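Local coordinates for tyrosine-protein phosphatase YwqE (Bacillus subtilis, PDB 3QY7), which removes phosphate from phosphotyrosine-containing proteins, among them YwqD, YwqF and Ssb, as a manganese-dependent tyrosine phosphatase, at residues A[3-8]-A[134-139]. Numbering follows the deposited sequence.
Sequences DIHCHI and IAHPER. With FE (Fe (III) ion), chain C; FE (Fe (III) ion), chain B.
His5 and His136 approach each other at a slant, CE1 of His5 lying 3.9 Å from CD2 of His136, yet each ring serves a different iron. NE2 of His5 binds the chain C iron at 2.1 Å, and NE2 of His136 binds the chain B iron at 2.2 Å. A single water joins the two halves, 1.9 Å from the chain C iron and 2.0 Å from the chain B iron, so the segments are linked through metal and solvent, without a direct hydrogen bond. The methyl CB of Ala135 lies over one face of the His136 ring, offset toward its rim, and 4.0 Å from CE1 of His5. So small a side chain suits a place where two imidazoles must converge.

His7 completes the histidine pair on the chain C iron through NE2, the alternation His-Cys-His letting both rings reach one metal. His5 extends to it with CG anti to the backbone N (chi1 -179°). Glu80 bridges the two irons with one oxygen on each, Asp194 completes the protein ligands of the chain C iron and Glu108 those of the chain B iron. Histidine suits these places because one nitrogen can bind metal while the other is held by the protein: ND1 of His5 hydrogen-bonds Gln161 and ND1 of His7 hydrogen-bonds Asp13, which fixes the rotation of both rings.

His136 follows directly on strand 131-135, and the 3-10 turn 137-139 carries the chain away. Metal ligands carried on strands and the loops after them, with a His-x-His pair following the first strand and a magnesium completing a three-metal centre, are characteristic of the TIM-barrel-like PHP phosphatases.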
ATOM      1  N   ASP A   3       6.742   4.269   4.172  1.00 10.61           N
ATOM      2  CA  ASP A   3       5.526   3.443   4.256  1.00  9.79           C
ATOM      3  C   ASP A   3       4.570   3.953   3.192  1.00 10.32           C
ATOM      4  O   ASP A   3       4.177   5.113   3.231  1.00 11.05           O
ATOM      5  CB  ASP A   3       4.925   3.594   5.659  1.00 10.59           C
ATOM      6  CG  ASP A   3       3.790   2.621   5.936  1.00 11.03           C
ATOM      7  OD1 ASP A   3       3.801   1.511   5.363  1.00 12.34           O
ATOM      8  OD2 ASP A   3       2.897   2.978   6.740  1.00 10.46           O
ATOM      9  N   ILE A   4       4.219   3.094   2.230  1.00  9.55           N
ATOM     10  CA  ILE A   4       3.467   3.550   1.051  1.00  9.62           C
ATOM     11  C   ILE A   4       1.946   3.394   1.132  1.00  9.31           C
ATOM     12  O   ILE A   4       1.242   3.724   0.175  1.00 10.10           O
ATOM     13  CB  ILE A   4       3.977   2.912  -0.276  1.00  9.08           C
ATOM     14  CG1 ILE A   4       3.682   1.404  -0.349  1.00  9.94           C
ATOM     15  CG2 ILE A   4       5.456   3.200  -0.453  1.00 10.53           C
ATOM     16  CD1 ILE A   4       3.556   0.906  -1.802  1.00 11.11           C
ATOM     17  N   HIS A   5       1.451   2.846   2.245  1.00  9.07           N
ATOM     18  CA  HIS A   5       0.012   2.584   2.425  1.00  9.26           C
ATOM     19  C   HIS A   5      -0.297   2.732   3.912  1.00  9.29           C
ATOM     20  O   HIS A   5       0.202   1.963   4.725  1.00 10.21           O
ATOM     21  CB  HIS A   5      -0.301   1.166   1.902  1.00  9.11           C
ATOM     22  CG  HIS A   5      -1.746   0.757   1.985  1.00 10.85           C
ATOM     23  ND1 HIS A   5      -2.226  -0.317   1.270  1.00 10.28           N
ATOM     24  CD2 HIS A   5      -2.810   1.276   2.646  1.00 11.78           C
ATOM     25  CE1 HIS A   5      -3.520  -0.469   1.517  1.00  7.55           C
ATOM     26  NE2 HIS A   5      -3.901   0.490   2.338  1.00  9.95           N
ATOM     27  N   CYS A   6      -1.093   3.739   4.267  1.00  8.98           N
ATOM     28  CA  CYS A   6      -1.302   4.063   5.681  1.00  9.58           C
ATOM     29  C   CYS A   6      -2.510   4.973   5.843  1.00 10.49           C
ATOM     30  O   CYS A   6      -2.700   5.922   5.078  1.00 10.02           O
ATOM     31  CB  CYS A   6      -0.056   4.752   6.231  1.00 10.18           C
ATOM     32  SG  CYS A   6      -0.025   4.839   8.028  1.00 10.63           S
ATOM     33  N   HIS A   7      -3.336   4.676   6.839  1.00  9.86           N
ATOM     34  CA  HIS A   7      -4.550   5.431   7.064  1.00 10.96           C
ATOM     35  C   HIS A   7      -4.380   6.304   8.291  1.00 11.72           C
ATOM     36  O   HIS A   7      -5.127   6.218   9.277  1.00 12.69           O
ATOM     37  CB  HIS A   7      -5.733   4.459   7.132  1.00 11.03           C
ATOM     38  CG  HIS A   7      -5.891   3.663   5.880  1.00 11.31           C
ATOM     39  ND1 HIS A   7      -6.749   4.041   4.869  1.00 11.67           N
ATOM     40  CD2 HIS A   7      -5.245   2.559   5.438  1.00 10.09           C
ATOM     41  CE1 HIS A   7      -6.659   3.164   3.881  1.00  8.72           C
ATOM     42  NE2 HIS A   7      -5.743   2.266   4.191  1.00 12.48           N
ATOM     43  N   ILE A   8      -3.361   7.167   8.211  1.00 11.66           N
ATOM     44  CA  ILE A   8      -2.978   8.062   9.298  1.00 11.69           C
ATOM     45  C   ILE A   8      -3.750   9.395   9.297  1.00 11.84           C
ATOM     46  O   ILE A   8      -3.849  10.039  10.339  1.00 12.53           O
ATOM     47  CB  ILE A   8      -1.439   8.305   9.327  1.00 11.95           C
ATOM     48  CG1 ILE A   8      -1.000   8.906  10.669  1.00 11.75           C
ATOM     49  CG2 ILE A   8      -1.007   9.187   8.151  1.00 12.28           C
ATOM     50  CD1 ILE A   8       0.516   8.879  10.854  1.00 12.11           C
ATOM     51  N   ILE A 134      -1.292  -3.217  -6.740  1.00 11.08           N
ATOM     52  CA  ILE A 134      -2.415  -3.926  -6.116  1.00 11.31           C
ATOM     53  C   ILE A 134      -2.231  -3.905  -4.605  1.00 11.39           C
ATOM     54  O   ILE A 134      -1.201  -4.381  -4.104  1.00 11.94           O
ATOM     55  CB  ILE A 134      -2.457  -5.390  -6.611  1.00 11.34           C
ATOM     56  CG1 ILE A 134      -2.696  -5.402  -8.130  1.00 12.19           C
ATOM     57  CG2 ILE A 134      -3.588  -6.179  -5.898  1.00 13.26           C
ATOM     58  CD1 ILE A 134      -2.360  -6.733  -8.801  1.00 13.52           C
ATOM     59  N   ALA A 135      -3.228  -3.371  -3.909  1.00 12.07           N
ATOM     60  CA  ALA A 135      -3.226  -3.346  -2.438  1.00 12.03           C
ATOM     61  C   ALA A 135      -3.509  -4.746  -1.893  1.00 13.33           C
ATOM     62  O   ALA A 135      -4.444  -5.422  -2.324  1.00 13.97           O
ATOM     63  CB  ALA A 135      -4.227  -2.357  -1.919  1.00 12.31           C
ATOM     64  N   HIS A 136      -2.671  -5.148  -0.942  1.00 12.22           N
ATOM     65  CA  HIS A 136      -2.849  -6.370  -0.155  1.00 12.30           C
ATOM     66  C   HIS A 136      -3.486  -7.531  -0.921  1.00 13.41           C
ATOM     67  O   HIS A 136      -4.563  -7.982  -0.553  1.00 13.96           O
ATOM     68  CB  HIS A 136      -3.615  -6.097   1.147  1.00 13.17           C
ATOM     69  CG  HIS A 136      -4.868  -5.300   0.969  1.00 12.37           C
ATOM     70  ND1 HIS A 136      -5.996  -5.802   0.349  1.00 13.13           N
ATOM     71  CD2 HIS A 136      -5.176  -4.033   1.337  1.00 12.31           C
ATOM     72  CE1 HIS A 136      -6.938  -4.879   0.352  1.00 13.87           C
ATOM     73  NE2 HIS A 136      -6.471  -3.798   0.953  1.00 15.58           N
ATOM     74  N   PRO A 137      -2.803  -8.023  -1.958  1.00 13.94           N
ATOM     75  CA  PRO A 137      -3.392  -9.124  -2.723  1.00 14.77           C
ATOM     76  C   PRO A 137      -3.594 -10.373  -1.860  1.00 15.90           C
ATOM     77  O   PRO A 137      -4.498 -11.177  -2.157  1.00 16.06           O
ATOM     78  CB  PRO A 137      -2.363  -9.376  -3.835  1.00 15.25           C
ATOM     79  CG  PRO A 137      -1.063  -8.858  -3.262  1.00 14.40           C
ATOM     80  CD  PRO A 137      -1.487  -7.630  -2.496  1.00 13.98           C
ATOM     81  N   GLU A 138      -2.783 -10.525  -0.806  1.00 16.78           N
ATOM     82  CA  GLU A 138      -2.904 -11.676   0.120  1.00 17.82           C
ATOM     83  C   GLU A 138      -4.239 -11.713   0.875  1.00 19.13           C
ATOM     84  O   GLU A 138      -4.662 -12.773   1.360  1.00 20.36           O
ATOM     85  CB  GLU A 138      -1.706 -11.723   1.096  1.00 17.84           C
ATOM     86  CG  GLU A 138      -1.788 -10.787   2.343  1.00 16.23           C
ATOM     87  CD  GLU A 138      -1.467  -9.312   2.078  1.00 15.33           C
ATOM     88  OE1 GLU A 138      -1.306  -8.586   3.070  1.00 12.75           O
ATOM     89  OE2 GLU A 138      -1.364  -8.870   0.916  1.00 14.89           O
ATOM     90  N   ARG A 139      -4.893 -10.561   0.985  1.00 20.05           N
ATOM     91  CA  ARG A 139      -6.165 -10.416   1.682  1.00 21.23           C
ATOM     92  C   ARG A 139      -7.370 -10.574   0.754  1.00 21.51           C
ATOM     93  O   ARG A 139      -8.512 -10.381   1.184  1.00 22.50           O
ATOM     94  CB  ARG A 139      -6.239  -9.054   2.381  1.00 21.87           C
ATOM     95  CG  ARG A 139      -5.536  -8.980   3.724  1.00 25.75           C
ATOM     96  CD  ARG A 139      -6.545  -9.298   4.824  1.00 30.24           C
ATOM     97  NE  ARG A 139      -6.161  -8.724   6.108  1.00 32.54           N
ATOM     98  CZ  ARG A 139      -6.913  -8.751   7.204  1.00 34.58           C
ATOM     99  NH1 ARG A 139      -8.118  -9.318   7.192  1.00 34.86           N
ATOM    100  NH2 ARG A 139      -6.453  -8.204   8.318  1.00 35.25           N
TER
HETATM  101 FE    FE C 264      -5.776   0.317   3.332  1.00 12.53          FE
HETATM  102 FE    FE B 263      -7.667  -2.058   1.613  1.00 14.79          FE
HETATM  103  O   HOH W   1      -8.517  -3.481   3.108  1.00 22.49           O
HETATM  104  O   HOH W   2      -6.106  -1.452   2.804  1.00 13.34           O